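Local atomic coordinates of enoyl-CoA hydratase/carnithine racemase (Thermus thermophilus JL-18, PDB entry 6SL9), a protein that probably isomerises a CoA-thioester intermediate of bacterial phenylacetic acid catabolism, as an oxepin-CoA forming isomerase of the crotonase family. Residues R59-G64 with V100-V105. Residues are numbered along the deposited sequence; the frame is centred on the assembly and turned at random.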
ATOM      1  N   ARG A  59     -26.033 -11.234 -17.077  1.00 19.23           N
ATOM      2  CA  ARG A  59     -24.798 -12.014 -16.981  1.00 21.52           C
ATOM      3  C   ARG A  59     -23.628 -11.168 -16.485  1.00 18.80           C
ATOM      4  O   ARG A  59     -22.629 -11.749 -16.065  1.00 22.95           O
ATOM      5  CB  ARG A  59     -24.464 -12.704 -18.298  1.00 23.68           C
ATOM      6  CG  ARG A  59     -23.765 -11.876 -19.369  1.00 27.05           C
ATOM      7  CD  ARG A  59     -23.457 -12.712 -20.607  1.00 32.14           C
ATOM      8  NE  ARG A  59     -22.888 -11.951 -21.717  1.00 31.57           N
ATOM      9  CZ  ARG A  59     -21.593 -11.629 -21.822  1.00 33.15           C
ATOM     10  NH1 ARG A  59     -20.732 -12.032 -20.895  1.00 39.66           N
ATOM     11  NH2 ARG A  59     -21.174 -10.897 -22.847  1.00 40.62           N
ATOM     12  N   ALA A  60     -23.684  -9.836 -16.606  1.00 18.50           N
ATOM     13  CA  ALA A  60     -22.603  -8.934 -16.190  1.00 15.12           C
ATOM     14  C   ALA A  60     -22.922  -8.220 -14.893  1.00 13.17           C
ATOM     15  O   ALA A  60     -24.079  -7.956 -14.575  1.00 13.79           O
ATOM     16  CB  ALA A  60     -22.374  -7.920 -17.256  1.00 19.78           C
ATOM     17  N   PHE A  61     -21.860  -7.841 -14.202  1.00 12.30           N
ATOM     18  CA  PHE A  61     -21.955  -6.766 -13.194  1.00 11.96           C
ATOM     19  C   PHE A  61     -22.039  -5.450 -13.977  1.00 11.55           C
ATOM     20  O   PHE A  61     -23.102  -4.840 -13.982  1.00 11.55           O
ATOM     21  CB  PHE A  61     -20.786  -6.801 -12.184  1.00 10.91           C
ATOM     22  CG  PHE A  61     -20.847  -5.658 -11.199  1.00 10.76           C
ATOM     23  CD1 PHE A  61     -21.699  -5.719 -10.120  1.00 12.29           C
ATOM     24  CD2 PHE A  61     -20.103  -4.506 -11.382  1.00 11.53           C
ATOM     25  CE1 PHE A  61     -21.762  -4.696  -9.204  1.00 12.50           C
ATOM     26  CE2 PHE A  61     -20.175  -3.466 -10.493  1.00 11.22           C
ATOM     27  CZ  PHE A  61     -21.017  -3.563  -9.413  1.00 12.10           C
ATOM     28  N   SER A  62     -20.971  -5.062 -14.667  1.00 10.86           N
ATOM     29  CA  SER A  62     -21.032  -3.982 -15.671  1.00 10.25           C
ATOM     30  C   SER A  62     -19.805  -4.048 -16.541  1.00 10.87           C
ATOM     31  O   SER A  62     -18.685  -4.108 -16.035  1.00 11.57           O
ATOM     32  CB  SER A  62     -21.090  -2.617 -15.025  1.00 11.65           C
ATOM     33  OG  SER A  62     -20.961  -1.591 -15.992  1.00 12.05           O
ATOM     34  N   ALA A  63     -20.055  -3.941 -17.837  1.00 12.14           N
ATOM     35  CA  ALA A  63     -18.957  -3.877 -18.838  1.00 12.95           C
ATOM     36  C   ALA A  63     -18.312  -2.484 -18.971  1.00 13.05           C
ATOM     37  O   ALA A  63     -17.376  -2.334 -19.743  1.00 14.90           O
ATOM     38  CB  ALA A  63     -19.460  -4.355 -20.190  1.00 16.88           C
ATOM     39  N   GLY A  64     -18.752  -1.529 -18.165  1.00 12.16           N
ATOM     40  CA  GLY A  64     -18.152  -0.190 -18.170  1.00 12.52           C
ATOM     41  C   GLY A  64     -18.855   0.719 -19.135  1.00 11.59           C
ATOM     42  O   GLY A  64     -20.009   0.518 -19.492  1.00 12.09           O
ATOM     43  N   VAL A 100     -20.806  -5.056  -2.182  1.00  9.80           N
ATOM     44  CA  VAL A 100     -20.949  -5.261  -3.653  1.00 10.09           C
ATOM     45  C   VAL A 100     -20.960  -6.757  -3.921  1.00  9.84           C
ATOM     46  O   VAL A 100     -20.085  -7.455  -3.380  1.00 11.61           O
ATOM     47  CB  VAL A 100     -19.833  -4.528  -4.400  1.00 10.23           C
ATOM     48  CG1 VAL A 100     -19.738  -4.997  -5.846  1.00 15.07           C
ATOM     49  CG2 VAL A 100     -20.062  -3.046  -4.354  1.00 11.08           C
ATOM     50  N   ALA A 101     -21.867  -7.206  -4.765  1.00 10.16           N
ATOM     51  CA  ALA A 101     -21.977  -8.607  -5.210  1.00 10.25           C
ATOM     52  C   ALA A 101     -21.697  -8.618  -6.710  1.00 11.31           C
ATOM     53  O   ALA A 101     -22.536  -8.214  -7.521  1.00 10.89           O
ATOM     54  CB  ALA A 101     -23.322  -9.154  -4.882  1.00 12.31           C
ATOM     55  N   VAL A 102     -20.488  -9.057  -7.078  1.00 10.77           N
ATOM     56  CA  VAL A 102     -20.029  -9.074  -8.480  1.00 11.34           C
ATOM     57  C   VAL A 102     -20.492 -10.382  -9.145  1.00 11.66           C
ATOM     58  O   VAL A 102     -19.911 -11.435  -8.921  1.00 12.03           O
ATOM     59  CB  VAL A 102     -18.531  -8.842  -8.624  1.00 11.41           C
ATOM     60  CG1 VAL A 102     -18.157  -8.708 -10.082  1.00 12.43           C
ATOM     61  CG2 VAL A 102     -18.076  -7.591  -7.878  1.00 12.71           C
ATOM     62  N   ASN A 103     -21.594 -10.293  -9.890  1.00 12.13           N
ATOM     63  CA  ASN A 103     -22.288 -11.446 -10.471  1.00 12.11           C
ATOM     64  C   ASN A 103     -21.735 -11.879 -11.807  1.00 12.65           C
ATOM     65  O   ASN A 103     -22.067 -12.977 -12.265  1.00 16.91           O
ATOM     66  CB  ASN A 103     -23.777 -11.139 -10.585  1.00 12.71           C
ATOM     67  CG  ASN A 103     -24.022  -9.915 -11.428  1.00 12.86           C
ATOM     68  OD1 ASN A 103     -23.664  -8.802 -11.022  1.00 12.83           O
ATOM     69  ND2 ASN A 103     -24.555 -10.128 -12.636  1.00 14.55           N
ATOM     70  N   GLY A 104     -20.896 -11.079 -12.427  1.00 11.91           N
ATOM     71  CA  GLY A 104     -20.344 -11.391 -13.756  1.00 12.40           C
ATOM     72  C   GLY A 104     -19.244 -10.418 -14.096  1.00 12.59           C
ATOM     73  O   GLY A 104     -18.555  -9.914 -13.218  1.00 15.04           O
ATOM     74  N   VAL A 105     -19.058 -10.155 -15.363  1.00 12.94           N
ATOM     75  CA  VAL A 105     -17.909  -9.339 -15.774  1.00 14.83           C
ATOM     76  C   VAL A 105     -18.070  -7.956 -15.136  1.00 11.92           C
ATOM     77  O   VAL A 105     -19.146  -7.301 -15.157  1.00 12.11           O
ATOM     78  CB  VAL A 105     -17.751  -9.215 -17.286  1.00 18.78           C
ATOM     79  CG1 VAL A 105     -18.961  -8.678 -17.965  1.00 21.98           C
ATOM     80  CG2 VAL A 105     -16.545  -8.385 -17.631  1.00 23.32           C
TER
HETATM   81  O   HOH W   1     -20.201 -12.038 -17.366  1.00 31.56           O
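Within the crotonase fold, 59-64 follows strand 51-56 and packs on 100-105, where the neighbouring parallel strand 98-102 ends and the chain passes into strand 105-107 of a second sheet. Main-chain bonding centres on one acceptor: Val105 O takes Ser62 N at 2.9 Å, in the carbonyl plane. More weakly it takes Phe61 N, whose N-H is bent to 126°. Nearby, a water donates to Arg59 O and accepts from Val105 N, bridging the two backbones. The lack of a side chain at Gly104 lets Gly104 CA come within 3.3 Å of Arg59 O, where a CB would clash; the CA-H points at that oxygen. Apolar contact forms two patches. At one, Ala60 CB meets Val105 CG1 (3.6 Å), which sits in the crowded position between backbone N and carbonyl carbon. At the other, Phe61 CG is anti to the backbone N (chi1 177°), sending the ring toward strand 98-102, where it crosses the Val100 side chain at about a right angle. Phe61 CE1 meets Val100 CG1 at 3.9 Å, while Phe61 CB rests against Val102 CG1, and Ala114 of helix 109-115 touches all three side chains. Asn103 supplies the side-chain polar link. Its OD1 lies at the Phe61 ring edge and accepts from Gly56 N, whereas Asn103 ND2 donates to Ala60 O (3.0 Å) from above the carbonyl plane, 75° out of it.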